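Local structure of immunomodulatory active chitinase (Trichuris suis, 6G9C) at residues 63-68 with 91-96; 104-109 with 185-190; 330-335 with 351-356. The protein probably binds and hydrolyses chitin as a family 18 glycosidase, and displays immunomodulatory properties in inflammatory lung disease. All coordinates share one frame; numbering follows the deposited sequence.

How the interactions relate
Interactions 1 and 2 share the strand system of the barrel: strands 64-72 and 104-110 lie side by side, joined by a probable hydrogen bond from Tyr-67 N to Leu-106 O (2.7 Å), and the two contact centres are 11 Å apart. Interaction 1, wholly buried, is apolar packing of strand 64-72 against helix 85-94. Interaction 2, partly buried, runs between two strands and mixes leucine packing with a threonine tied to an aspartate. Interaction 3, also partly buried, lies about 27 Å from interaction 1 and 28 Å from interaction 2, centre to centre. There a hairpin meets helix 347-360 through the CB of one lysine and the NZ of another, each ammonium group paired to an aspartate.

Interaction 1. Residues 63-68 with 91-96; sequences EYIFYA and PGVMKQ
Ile-65 and Val-93 mark where strand 64-68 and the helical residues from 91 onward come nearest, with Ile-65 CA 8.6 Å from Val-93 CA, a spacing that lets side chains but not backbones meet. Val-93 carries the helix side of the contact and uses its two methyls for different partners. With CG1 anti to the backbone N (chi1 174°), that branch reaches Ile-65 CG2 at 4.2 Å, while CG2, lying beside the backbone N, is 4.0 Å from Tyr-67 CE2. The second methyl is also 4.1 Å from Tyr-67 CD2 and sits near the ring plane, so the aromatic offers its edge and not its face. In Tyr-67 a trans first torsion (chi1 -166°) carries the ring outward from the strand to the helix. The phenol oxygen is hydrogen-bonded to Asp-85, at the start of helix 85-94, and Tyr-90 of that helix meets the ring edge-to-face. Val-93 also touches Val-105 on the adjacent strand 104-110. Between the segments 139 Å² is buried, both sides summed, and the three touching residues are all buried. The implied chemistry is dispersion contact of branched aliphatic groups with an aromatic edge, whose orientation the hydrogen bond to Asp-85 probably helps to hold, seating a helix on the outer side of a barrel strand.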
ATOM      1  N   GLU A  63      -6.717  -2.788  14.658  1.00 30.16           N
ATOM      2  CA  GLU A  63      -7.228  -2.132  13.456  1.00 35.06           C
ATOM      3  C   GLU A  63      -6.442  -0.875  13.123  1.00 33.78           C
ATOM      4  O   GLU A  63      -6.324  -0.515  11.946  1.00 33.81           O
ATOM      5  CB  GLU A  63      -8.711  -1.781  13.581  1.00 38.28           C
ATOM      6  CG  GLU A  63      -9.339  -1.526  12.216  1.00 58.59           C
ATOM      7  CD  GLU A  63     -10.765  -1.034  12.287  1.00 69.58           C
ATOM      8  OE1 GLU A  63     -11.352  -1.033  13.391  1.00 75.57           O
ATOM      9  OE2 GLU A  63     -11.296  -0.646  11.226  1.00 68.00           O
ATOM     10  N   TYR A  64      -5.887  -0.223  14.136  1.00 26.80           N
ATOM     11  CA  TYR A  64      -5.140   1.009  13.981  1.00 25.45           C
ATOM     12  C   TYR A  64      -3.767   0.814  14.603  1.00 32.20           C
ATOM     13  O   TYR A  64      -3.660   0.393  15.760  1.00 28.49           O
ATOM     14  CB  TYR A  64      -5.856   2.178  14.671  1.00 26.44           C
ATOM     15  CG  TYR A  64      -7.302   2.369  14.267  1.00 34.93           C
ATOM     16  CD1 TYR A  64      -8.321   1.682  14.912  1.00 38.41           C
ATOM     17  CD2 TYR A  64      -7.645   3.253  13.250  1.00 32.11           C
ATOM     18  CE1 TYR A  64      -9.651   1.861  14.545  1.00 40.26           C
ATOM     19  CE2 TYR A  64      -8.975   3.446  12.876  1.00 35.04           C
ATOM     20  CZ  TYR A  64      -9.966   2.752  13.530  1.00 42.34           C
ATOM     21  OH  TYR A  64     -11.278   2.936  13.165  1.00 45.06           O
ATOM     22  N   ILE A  65      -2.721   1.126  13.846  1.00 25.32           N
ATOM     23  CA  ILE A  65      -1.375   1.236  14.397  1.00 25.39           C
ATOM     24  C   ILE A  65      -1.041   2.715  14.492  1.00 28.36           C
ATOM     25  O   ILE A  65      -1.213   3.455  13.518  1.00 29.81           O
ATOM     26  CB  ILE A  65      -0.336   0.497  13.543  1.00 28.87           C
ATOM     27  CG1 ILE A  65      -0.480  -1.028  13.723  1.00 27.75           C
ATOM     28  CG2 ILE A  65       1.068   0.966  13.924  1.00 27.28           C
ATOM     29  CD1 ILE A  65       0.276  -1.800  12.688  1.00 31.45           C
ATOM     30  N   PHE A  66      -0.556   3.141  15.657  1.00 25.69           N
ATOM     31  CA  PHE A  66      -0.125   4.522  15.872  1.00 26.84           C
ATOM     32  C   PHE A  66       1.398   4.535  15.884  1.00 30.05           C
ATOM     33  O   PHE A  66       2.023   3.806  16.663  1.00 28.42           O
ATOM     34  CB  PHE A  66      -0.687   5.084  17.179  1.00 22.36           C
ATOM     35  CG  PHE A  66      -2.184   5.084  17.231  1.00 26.60           C
ATOM     36  CD1 PHE A  66      -2.874   3.959  17.658  1.00 26.76           C
ATOM     37  CD2 PHE A  66      -2.905   6.197  16.823  1.00 27.70           C
ATOM     38  CE1 PHE A  66      -4.254   3.938  17.680  1.00 25.96           C
ATOM     39  CE2 PHE A  66      -4.291   6.188  16.850  1.00 27.40           C
ATOM     40  CZ  PHE A  66      -4.963   5.051  17.269  1.00 24.33           C
ATOM     41  N   TYR A  67       1.992   5.341  15.005  1.00 25.89           N
ATOM     42  CA  TYR A  67       3.443   5.362  14.840  1.00 28.37           C
ATOM     43  C   TYR A  67       4.041   6.449  15.731  1.00 26.36           C
ATOM     44  O   TYR A  67       3.908   7.645  15.437  1.00 24.85           O
ATOM     45  CB  TYR A  67       3.802   5.577  13.375  1.00 26.55           C
ATOM     46  CG  TYR A  67       5.248   5.286  13.072  1.00 29.53           C
ATOM     47  CD1 TYR A  67       6.251   6.171  13.466  1.00 29.24           C
ATOM     48  CD2 TYR A  67       5.628   4.108  12.416  1.00 30.48           C
ATOM     49  CE1 TYR A  67       7.579   5.912  13.204  1.00 30.58           C
ATOM     50  CE2 TYR A  67       6.964   3.843  12.150  1.00 35.59           C
ATOM     51  CZ  TYR A  67       7.931   4.747  12.552  1.00 33.25           C
ATOM     52  OH  TYR A  67       9.255   4.502  12.292  1.00 36.79           O
ATOM     53  N   ALA A  68       4.710   6.036  16.813  1.00 24.54           N
ATOM     54  CA  ALA A  68       5.368   6.966  17.731  1.00 27.69           C
ATOM     55  C   ALA A  68       6.873   6.979  17.472  1.00 30.02           C
ATOM     56  O   ALA A  68       7.515   5.923  17.535  1.00 32.49           O
ATOM     57  CB  ALA A  68       5.080   6.574  19.182  1.00 26.08           C
ATOM     58  N   PRO A  91       7.678   2.511   5.522  1.00 42.83           N
ATOM     59  CA  PRO A  91       7.182   1.538   4.538  1.00 45.41           C
ATOM     60  C   PRO A  91       7.106   0.138   5.097  1.00 45.93           C
ATOM     61  O   PRO A  91       6.249  -0.637   4.660  1.00 40.74           O
ATOM     62  CB  PRO A  91       8.199   1.632   3.393  1.00 44.22           C
ATOM     63  CG  PRO A  91       9.423   2.127   4.024  1.00 50.86           C
ATOM     64  CD  PRO A  91       8.986   3.057   5.116  1.00 50.92           C
ATOM     65  N   GLY A  92       7.982  -0.205   6.047  1.00 38.36           N
ATOM     66  CA  GLY A  92       7.887  -1.502   6.692  1.00 37.27           C
ATOM     67  C   GLY A  92       6.569  -1.692   7.417  1.00 39.47           C
ATOM     68  O   GLY A  92       5.965  -2.766   7.352  1.00 35.78           O
ATOM     69  N   VAL A  93       6.104  -0.654   8.120  1.00 38.56           N
ATOM     70  CA  VAL A  93       4.797  -0.744   8.764  1.00 33.95           C
ATOM     71  C   VAL A  93       3.689  -0.779   7.720  1.00 36.59           C
ATOM     72  O   VAL A  93       2.771  -1.603   7.810  1.00 36.45           O
ATOM     73  CB  VAL A  93       4.593   0.400   9.776  1.00 32.67           C
ATOM     74  CG1 VAL A  93       3.156   0.371  10.320  1.00 31.76           C
ATOM     75  CG2 VAL A  93       5.584   0.287  10.933  1.00 30.77           C
ATOM     76  N   MET A  94       3.759   0.100   6.704  1.00 33.72           N
ATOM     77  CA  MET A  94       2.738   0.108   5.657  1.00 35.97           C
ATOM     78  C   MET A  94       2.630  -1.245   4.953  1.00 41.50           C
ATOM     79  O   MET A  94       1.544  -1.617   4.496  1.00 38.36           O
ATOM     80  CB  MET A  94       3.031   1.201   4.620  1.00 34.86           C
ATOM     81  CG  MET A  94       3.064   2.603   5.169  1.00 36.39           C
ATOM     82  SD  MET A  94       1.670   2.973   6.249  1.00 39.37           S
ATOM     83  CE  MET A  94       2.129   4.640   6.741  1.00 36.27           C
ATOM     84  N   LYS A  95       3.749  -1.973   4.840  1.00 38.92           N
ATOM     85  CA  LYS A  95       3.758  -3.299   4.221  1.00 42.27           C
ATOM     86  C   LYS A  95       2.749  -4.243   4.863  1.00 45.86           C
ATOM     87  O   LYS A  95       2.230  -5.152   4.202  1.00 43.51           O
ATOM     88  CB  LYS A  95       5.148  -3.933   4.351  1.00 49.39           C
ATOM     89  CG  LYS A  95       6.199  -3.541   3.335  1.00 58.71           C
ATOM     90  CD  LYS A  95       7.403  -4.485   3.493  1.00 65.27           C
ATOM     91  CE  LYS A  95       8.556  -4.145   2.562  1.00 73.54           C
ATOM     92  NZ  LYS A  95       9.539  -5.275   2.483  1.00 73.05           N
ATOM     93  N   GLN A  96       2.503  -4.082   6.165  1.00 42.29           N
ATOM     94  CA  GLN A  96       1.601  -4.978   6.878  1.00 39.59           C
ATOM     95  C   GLN A  96       0.177  -4.918   6.348  1.00 40.33           C
ATOM     96  O   GLN A  96      -0.615  -5.822   6.629  1.00 45.76           O
ATOM     97  CB  GLN A  96       1.619  -4.639   8.368  1.00 37.03           C
ATOM     98  CG  GLN A  96       2.997  -4.794   8.962  1.00 35.81           C
ATOM     99  CD  GLN A  96       3.558  -6.158   8.701  1.00 48.17           C
ATOM    100  OE1 GLN A  96       4.638  -6.297   8.117  1.00 55.36           O
ATOM    101  NE2 GLN A  96       2.820  -7.187   9.113  1.00 41.02           N
TER

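Interaction 2. Residues 104-109 with 185-190; sequences KVLLSL and RLLFTA
Lys-104 opens the contact with its aliphatic part: CG lies 4.3 Å from Leu-187 CD1, after which the chain leads away from the second segment. Val-105 turns its side chain to the other side of the strand. Leu-106 is the main contributor, and a single methyl does its touching. CD2 is 4.0 Å from Leu-187 CB and 3.8 Å from Thr-189 OG1, with Thr-189 CG2 also at 4.0 Å, so it rests against two residues that point from the same side of strand 187-190. The leucine side chain crosses both of them at about a right angle. Thr-189 places OG1 between its backbone N and carbonyl carbon (chi1 64°), and there the hydroxyl is hydrogen-bonded to Asp-149 while the leucine methyl lies against both OG1 and CG2. Ser-108, two residues beyond Leu-106, does not reach the second segment, but its OG is hydrogen-bonded to the other carboxylate oxygen of Asp-149. That aspartate belongs to the DxxDxDxE signature of family 18, so hydroxyls from both segments probably help to position it. The axes of strands 104-109 and 187-190 approach to 8.4 Å, their N-to-C directions 48° apart, too far for direct strand pairing. Strand 147-151 lies between them, parallel-paired to each, and the contact therefore spans one intervening strand of the TIM barrel. Phe-66 and Tyr-64 of strand 64-72 pack on Thr-189 and Leu-187, placing this face inside the barrel. Leu-107 and Leu-109 face outward onto helix 126-142, where Leu-186 also packs, and Ala-190 touches helix 160-181.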
ATOM      1  N   LYS A 104      -5.212   0.498   9.397  1.00 30.44           N
ATOM      2  CA  LYS A 104      -4.967   1.930   9.274  1.00 31.02           C
ATOM      3  C   LYS A 104      -3.734   2.290  10.094  1.00 32.98           C
ATOM      4  O   LYS A 104      -3.583   1.824  11.224  1.00 35.06           O
ATOM      5  CB  LYS A 104      -6.167   2.746   9.767  1.00 33.27           C
ATOM      6  CG  LYS A 104      -7.500   2.404   9.115  1.00 41.18           C
ATOM      7  CD  LYS A 104      -7.422   2.569   7.623  1.00 47.88           C
ATOM      8  CE  LYS A 104      -8.793   2.436   6.974  1.00 59.22           C
ATOM      9  NZ  LYS A 104      -8.702   1.742   5.656  1.00 69.09           N
ATOM     10  N   VAL A 105      -2.866   3.134   9.541  1.00 27.70           N
ATOM     11  CA  VAL A 105      -1.632   3.532  10.215  1.00 26.15           C
ATOM     12  C   VAL A 105      -1.642   5.047  10.369  1.00 27.29           C
ATOM     13  O   VAL A 105      -1.674   5.776   9.367  1.00 27.61           O
ATOM     14  CB  VAL A 105      -0.385   3.077   9.440  1.00 31.02           C
ATOM     15  CG1 VAL A 105       0.879   3.434  10.214  1.00 30.45           C
ATOM     16  CG2 VAL A 105      -0.434   1.578   9.161  1.00 30.01           C
ATOM     17  N   LEU A 106      -1.581   5.516  11.615  1.00 24.60           N
ATOM     18  CA  LEU A 106      -1.601   6.937  11.934  1.00 25.12           C
ATOM     19  C   LEU A 106      -0.236   7.346  12.465  1.00 31.96           C
ATOM     20  O   LEU A 106       0.467   6.547  13.089  1.00 29.71           O
ATOM     21  CB  LEU A 106      -2.677   7.264  12.980  1.00 25.87           C
ATOM     22  CG  LEU A 106      -4.154   7.116  12.591  1.00 27.26           C
ATOM     23  CD1 LEU A 106      -4.622   5.663  12.741  1.00 31.44           C
ATOM     24  CD2 LEU A 106      -5.006   8.046  13.445  1.00 27.64           C
ATOM     25  N   LEU A 107       0.149   8.585  12.200  1.00 24.16           N
ATOM     26  CA  LEU A 107       1.400   9.134  12.703  1.00 25.65           C
ATOM     27  C   LEU A 107       1.134   9.895  13.994  1.00 34.83           C
ATOM     28  O   LEU A 107       0.279  10.785  14.021  1.00 28.85           O
ATOM     29  CB  LEU A 107       2.033  10.069  11.668  1.00 26.24           C
ATOM     30  CG  LEU A 107       3.386  10.689  12.042  1.00 24.93           C
ATOM     31  CD1 LEU A 107       4.440   9.570  12.282  1.00 27.03           C
ATOM     32  CD2 LEU A 107       3.834  11.651  10.946  1.00 27.05           C
ATOM     33  N   SER A 108       1.872   9.555  15.051  1.00 29.98           N
ATOM     34  CA  SER A 108       1.764  10.243  16.334  1.00 23.56           C
ATOM     35  C   SER A 108       2.855  11.293  16.474  1.00 27.35           C
ATOM     36  O   SER A 108       3.980  11.115  15.996  1.00 29.99           O
ATOM     37  CB  SER A 108       1.857   9.243  17.500  1.00 28.79           C
ATOM     38  OG  SER A 108       0.720   8.387  17.541  1.00 30.19           O
ATOM     39  N   LEU A 109       2.505  12.402  17.140  1.00 28.97           N
ATOM     40  CA  LEU A 109       3.413  13.514  17.374  1.00 29.32           C
ATOM     41  C   LEU A 109       3.344  13.919  18.840  1.00 26.73           C
ATOM     42  O   LEU A 109       2.253  14.100  19.391  1.00 30.89           O
ATOM     43  CB  LEU A 109       3.067  14.713  16.478  1.00 27.14           C
ATOM     44  CG  LEU A 109       4.074  15.840  16.575  1.00 32.94           C
ATOM     45  CD1 LEU A 109       5.385  15.380  15.951  1.00 34.52           C
ATOM     46  CD2 LEU A 109       3.540  17.086  15.857  1.00 33.82           C
ATOM     47  N   ARG A 185     -10.962  11.391   3.916  1.00 37.28           N
ATOM     48  CA  ARG A 185     -10.191  12.287   4.762  1.00 33.22           C
ATOM     49  C   ARG A 185      -9.350  11.512   5.777  1.00 32.78           C
ATOM     50  O   ARG A 185      -9.701  10.409   6.224  1.00 33.83           O
ATOM     51  CB  ARG A 185     -11.100  13.292   5.460  1.00 38.12           C
ATOM     52  CG  ARG A 185     -11.786  12.783   6.677  1.00 39.31           C
ATOM     53  CD  ARG A 185     -11.897  13.894   7.699  1.00 37.81           C
ATOM     54  NE  ARG A 185     -12.851  13.533   8.735  1.00 42.30           N
ATOM     55  CZ  ARG A 185     -12.544  12.858   9.840  1.00 40.94           C
ATOM     56  NH1 ARG A 185     -11.295  12.473  10.082  1.00 35.49           N
ATOM     57  NH2 ARG A 185     -13.497  12.575  10.718  1.00 41.92           N
ATOM     58  N   LEU A 186      -8.212  12.104   6.113  1.00 33.29           N
ATOM     59  CA  LEU A 186      -7.332  11.567   7.132  1.00 33.16           C
ATOM     60  C   LEU A 186      -8.053  11.468   8.472  1.00 37.03           C
ATOM     61  O   LEU A 186      -8.855  12.337   8.831  1.00 32.58           O
ATOM     62  CB  LEU A 186      -6.103  12.465   7.255  1.00 35.42           C
ATOM     63  CG  LEU A 186      -5.194  12.459   6.031  1.00 36.92           C
ATOM     64  CD1 LEU A 186      -4.408  13.757   5.940  1.00 35.25           C
ATOM     65  CD2 LEU A 186      -4.259  11.260   6.143  1.00 33.27           C
ATOM     66  N   LEU A 187      -7.771  10.388   9.202  1.00 30.01           N
ATOM     67  CA  LEU A 187      -8.251  10.239  10.569  1.00 25.80           C
ATOM     68  C   LEU A 187      -7.513  11.200  11.499  1.00 28.67           C
ATOM     69  O   LEU A 187      -6.395  11.642  11.224  1.00 27.80           O
ATOM     70  CB  LEU A 187      -8.059   8.802  11.046  1.00 26.29           C
ATOM     71  CG  LEU A 187      -8.841   7.780  10.218  1.00 34.65           C
ATOM     72  CD1 LEU A 187      -8.434   6.347  10.585  1.00 33.40           C
ATOM     73  CD2 LEU A 187     -10.334   7.994  10.390  1.00 41.52           C
ATOM     74  N   PHE A 188      -8.145  11.507  12.629  1.00 28.56           N
ATOM     75  CA  PHE A 188      -7.583  12.487  13.553  1.00 24.87           C
ATOM     76  C   PHE A 188      -7.948  12.057  14.963  1.00 25.81           C
ATOM     77  O   PHE A 188      -9.123  12.072  15.338  1.00 30.52           O
ATOM     78  CB  PHE A 188      -8.099  13.889  13.243  1.00 25.78           C
ATOM     79  CG  PHE A 188      -7.577  14.957  14.176  1.00 29.47           C
ATOM     80  CD1 PHE A 188      -6.347  14.819  14.806  1.00 33.00           C
ATOM     81  CD2 PHE A 188      -8.322  16.105  14.415  1.00 28.15           C
ATOM     82  CE1 PHE A 188      -5.872  15.821  15.667  1.00 29.05           C
ATOM     83  CE2 PHE A 188      -7.862  17.094  15.271  1.00 32.37           C
ATOM     84  CZ  PHE A 188      -6.642  16.957  15.901  1.00 32.23           C
ATOM     85  N   THR A 189      -6.937  11.681  15.738  1.00 24.24           N
ATOM     86  CA  THR A 189      -7.135  11.225  17.102  1.00 27.36           C
ATOM     87  C   THR A 189      -6.209  12.003  18.026  1.00 26.94           C
ATOM     88  O   THR A 189      -5.354  12.775  17.583  1.00 28.12           O
ATOM     89  CB  THR A 189      -6.873   9.710  17.224  1.00 26.56           C
ATOM     90  OG1 THR A 189      -5.492   9.422  16.923  1.00 27.01           O
ATOM     91  CG2 THR A 189      -7.782   8.919  16.258  1.00 29.70           C
ATOM     92  N   ALA A 190      -6.368  11.781  19.332  1.00 26.12           N
ATOM     93  CA  ALA A 190      -5.438  12.352  20.298  1.00 24.89           C
ATOM     94  C   ALA A 190      -5.300  11.405  21.483  1.00 28.97           C
ATOM     95  O   ALA A 190      -6.272  10.765  21.886  1.00 29.44           O
ATOM     96  CB  ALA A 190      -5.896  13.739  20.786  1.00 24.11           C
TER

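Interaction 3. Residues 330-335 with 351-356; sequences SKTPYL and KAKINW
Lys-331 and Ala-352 bring the backbones closest, with 6.8 Å between Lys-331 CA and Ala-352 CA, at the loop that leads into strand 332-335 and on the helix 351-356. Lys-331 has left-handed backbone angles (phi 60°, psi 40°) and, with Thr-332, faces Asp-327 in a G1 beta bulge. Its CB is 4.1 Å from Ala-352 CB, a methylene set against a methyl. Beyond it the chain bends at chi2 (-67°), leading the ammonium group away from the helix to a salt bridge with Asp-328. Lys-353 behaves in the contrary way: it starts across the contact direction, but its nearly fully extended chain carries NZ to 4.3 Å from Thr-332 CG2. That approach is simple packing, since the charge is engaged by a salt bridge to Asp-345 and a hydrogen bond to Ser-234 O. Lys-331 contributes its CB and Lys-353 its extended chain and NZ to the 125 Å² buried between the segments, while their charges are met outside them. On other sides of the helix, Trp-356 packs on helix 251-261 and Ile-354 on helix 392-398. Strand 332-337 pairs antiparallel with 323-327, and helix 347-360 precedes the barrel strand 364-368. The arrangement fits the alpha+beta insertion domain that many family 18 chitinases carry between the last two barrel strands, here resting on the helix that returns the chain to the barrel.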
ATOM      1  N   SER A 330      -7.619  -4.152  42.638  1.00 36.42           N
ATOM      2  CA  SER A 330      -7.277  -3.410  41.437  1.00 32.29           C
ATOM      3  C   SER A 330      -7.309  -4.266  40.178  1.00 34.16           C
ATOM      4  O   SER A 330      -7.225  -3.714  39.076  1.00 34.26           O
ATOM      5  CB  SER A 330      -5.888  -2.795  41.584  1.00 35.04           C
ATOM      6  OG  SER A 330      -4.893  -3.812  41.590  1.00 36.62           O
ATOM      7  N   LYS A 331      -7.415  -5.595  40.318  1.00 32.77           N
ATOM      8  CA  LYS A 331      -7.341  -6.533  39.193  1.00 30.55           C
ATOM      9  C   LYS A 331      -6.001  -6.430  38.454  1.00 31.99           C
ATOM     10  O   LYS A 331      -5.941  -6.486  37.224  1.00 33.30           O
ATOM     11  CB  LYS A 331      -8.515  -6.340  38.224  1.00 29.62           C
ATOM     12  CG  LYS A 331      -9.884  -6.681  38.820  1.00 36.19           C
ATOM     13  CD  LYS A 331     -10.015  -8.170  39.105  1.00 40.32           C
ATOM     14  CE  LYS A 331     -11.335  -8.517  39.792  1.00 43.85           C
ATOM     15  NZ  LYS A 331     -11.524 -10.005  39.865  1.00 49.81           N
ATOM     16  N   THR A 332      -4.909  -6.274  39.201  1.00 29.76           N
ATOM     17  CA  THR A 332      -3.584  -6.206  38.598  1.00 30.35           C
ATOM     18  C   THR A 332      -2.617  -7.061  39.409  1.00 31.85           C
ATOM     19  O   THR A 332      -2.841  -7.295  40.604  1.00 31.95           O
ATOM     20  CB  THR A 332      -3.023  -4.773  38.524  1.00 34.21           C
ATOM     21  OG1 THR A 332      -2.812  -4.266  39.850  1.00 35.93           O
ATOM     22  CG2 THR A 332      -3.967  -3.832  37.737  1.00 36.60           C
ATOM     23  N   PRO A 333      -1.538  -7.539  38.781  1.00 29.90           N
ATOM     24  CA  PRO A 333      -0.502  -8.258  39.524  1.00 33.22           C
ATOM     25  C   PRO A 333       0.668  -7.365  39.879  1.00 31.25           C
ATOM     26  O   PRO A 333       0.869  -6.313  39.261  1.00 29.59           O
ATOM     27  CB  PRO A 333      -0.073  -9.342  38.535  1.00 30.86           C
ATOM     28  CG  PRO A 333      -0.159  -8.615  37.229  1.00 31.25           C
ATOM     29  CD  PRO A 333      -1.367  -7.712  37.327  1.00 29.16           C
ATOM     30  N   TYR A 334       1.441  -7.763  40.884  1.00 28.19           N
ATOM     31  CA  TYR A 334       2.740  -7.162  41.078  1.00 27.31           C
ATOM     32  C   TYR A 334       3.768  -8.266  41.270  1.00 32.87           C
ATOM     33  O   TYR A 334       3.428  -9.425  41.530  1.00 33.52           O
ATOM     34  CB  TYR A 334       2.744  -6.143  42.232  1.00 28.77           C
ATOM     35  CG  TYR A 334       2.478  -6.646  43.637  1.00 31.04           C
ATOM     36  CD1 TYR A 334       3.525  -7.027  44.471  1.00 28.39           C
ATOM     37  CD2 TYR A 334       1.188  -6.653  44.157  1.00 30.27           C
ATOM     38  CE1 TYR A 334       3.289  -7.438  45.779  1.00 29.72           C
ATOM     39  CE2 TYR A 334       0.943  -7.043  45.469  1.00 28.02           C
ATOM     40  CZ  TYR A 334       1.999  -7.446  46.268  1.00 30.79           C
ATOM     41  OH  TYR A 334       1.757  -7.852  47.551  1.00 35.75           O
ATOM     42  N   LEU A 335       5.030  -7.896  41.075  1.00 30.96           N
ATOM     43  CA  LEU A 335       6.144  -8.834  41.059  1.00 29.52           C
ATOM     44  C   LEU A 335       7.166  -8.397  42.093  1.00 32.59           C
ATOM     45  O   LEU A 335       7.497  -7.206  42.180  1.00 35.85           O
ATOM     46  CB  LEU A 335       6.788  -8.883  39.669  1.00 29.62           C
ATOM     47  CG  LEU A 335       7.733 -10.058  39.442  1.00 35.96           C
ATOM     48  CD1 LEU A 335       6.906 -11.268  39.073  1.00 38.77           C
ATOM     49  CD2 LEU A 335       8.742  -9.758  38.355  1.00 40.71           C
ATOM     50  N   LYS A 351      -7.445  -9.389  30.677  1.00 28.94           N
ATOM     51  CA  LYS A 351      -8.744 -10.037  30.553  1.00 31.87           C
ATOM     52  C   LYS A 351      -9.806  -9.264  31.310  1.00 36.53           C
ATOM     53  O   LYS A 351     -10.911  -9.030  30.801  1.00 41.11           O
ATOM     54  CB  LYS A 351      -8.671 -11.475  31.094  1.00 33.04           C
ATOM     55  CG  LYS A 351      -8.772 -12.556  30.073  1.00 42.58           C
ATOM     56  CD  LYS A 351      -8.512 -13.938  30.712  1.00 43.61           C
ATOM     57  CE  LYS A 351      -9.423 -14.214  31.905  1.00 45.50           C
ATOM     58  NZ  LYS A 351      -9.173 -15.569  32.507  1.00 47.25           N
ATOM     59  N   ALA A 352      -9.504  -8.899  32.557  1.00 32.62           N
ATOM     60  CA  ALA A 352     -10.480  -8.180  33.361  1.00 36.07           C
ATOM     61  C   ALA A 352     -10.795  -6.824  32.740  1.00 36.05           C
ATOM     62  O   ALA A 352     -11.965  -6.440  32.628  1.00 39.17           O
ATOM     63  CB  ALA A 352      -9.965  -8.023  34.792  1.00 31.69           C
ATOM     64  N   LYS A 353      -9.759  -6.101  32.301  1.00 32.25           N
ATOM     65  CA  LYS A 353      -9.949  -4.763  31.742  1.00 28.71           C
ATOM     66  C   LYS A 353     -10.719  -4.806  30.422  1.00 31.04           C
ATOM     67  O   LYS A 353     -11.648  -4.019  30.209  1.00 32.10           O
ATOM     68  CB  LYS A 353      -8.590  -4.092  31.550  1.00 25.11           C
ATOM     69  CG  LYS A 353      -7.926  -3.713  32.874  1.00 26.70           C
ATOM     70  CD  LYS A 353      -6.513  -3.201  32.653  1.00 26.49           C
ATOM     71  CE  LYS A 353      -5.952  -2.588  33.930  1.00 28.49           C
ATOM     72  NZ  LYS A 353      -4.520  -2.188  33.765  1.00 27.35           N
ATOM     73  N   ILE A 354     -10.336  -5.711  29.517  1.00 31.89           N
ATOM     74  CA  ILE A 354     -10.982  -5.774  28.206  1.00 29.10           C
ATOM     75  C   ILE A 354     -12.422  -6.264  28.327  1.00 36.15           C
ATOM     76  O   ILE A 354     -13.312  -5.799  27.600  1.00 35.66           O
ATOM     77  CB  ILE A 354     -10.150  -6.649  27.252  1.00 32.63           C
ATOM     78  CG1 ILE A 354      -8.777  -6.006  27.041  1.00 30.10           C
ATOM     79  CG2 ILE A 354     -10.858  -6.828  25.902  1.00 33.62           C
ATOM     80  CD1 ILE A 354      -7.820  -6.847  26.238  1.00 34.20           C
ATOM     81  N   ASN A 355     -12.678  -7.227  29.220  1.00 35.51           N
ATOM     82  CA  ASN A 355     -14.055  -7.638  29.477  1.00 40.00           C
ATOM     83  C   ASN A 355     -14.847  -6.506  30.119  1.00 39.10           C
ATOM     84  O   ASN A 355     -16.044  -6.347  29.851  1.00 42.12           O
ATOM     85  CB  ASN A 355     -14.083  -8.882  30.366  1.00 43.53           C
ATOM     86  CG  ASN A 355     -13.826 -10.159  29.592  1.00 48.66           C
ATOM     87  OD1 ASN A 355     -14.444 -10.413  28.558  1.00 53.17           O
ATOM     88  ND2 ASN A 355     -12.912 -10.972  30.093  1.00 49.71           N
ATOM     89  N   TRP A 356     -14.192  -5.704  30.963  1.00 36.25           N
ATOM     90  CA  TRP A 356     -14.846  -4.530  31.535  1.00 38.14           C
ATOM     91  C   TRP A 356     -15.213  -3.508  30.453  1.00 37.40           C
ATOM     92  O   TRP A 356     -16.319  -2.955  30.461  1.00 40.01           O
ATOM     93  CB  TRP A 356     -13.935  -3.900  32.590  1.00 38.05           C
ATOM     94  CG  TRP A 356     -14.462  -2.617  33.147  1.00 38.01           C
ATOM     95  CD1 TRP A 356     -15.346  -2.468  34.175  1.00 42.07           C
ATOM     96  CD2 TRP A 356     -14.137  -1.295  32.701  1.00 36.70           C
ATOM     97  NE1 TRP A 356     -15.591  -1.133  34.399  1.00 44.90           N
ATOM     98  CE2 TRP A 356     -14.857  -0.392  33.509  1.00 43.48           C
ATOM     99  CE3 TRP A 356     -13.299  -0.788  31.704  1.00 40.41           C
ATOM    100  CZ2 TRP A 356     -14.771   0.988  33.346  1.00 42.73           C
ATOM    101  CZ3 TRP A 356     -13.220   0.588  31.542  1.00 42.36           C
ATOM    102  CH2 TRP A 356     -13.947   1.457  32.359  1.00 41.18           C
TER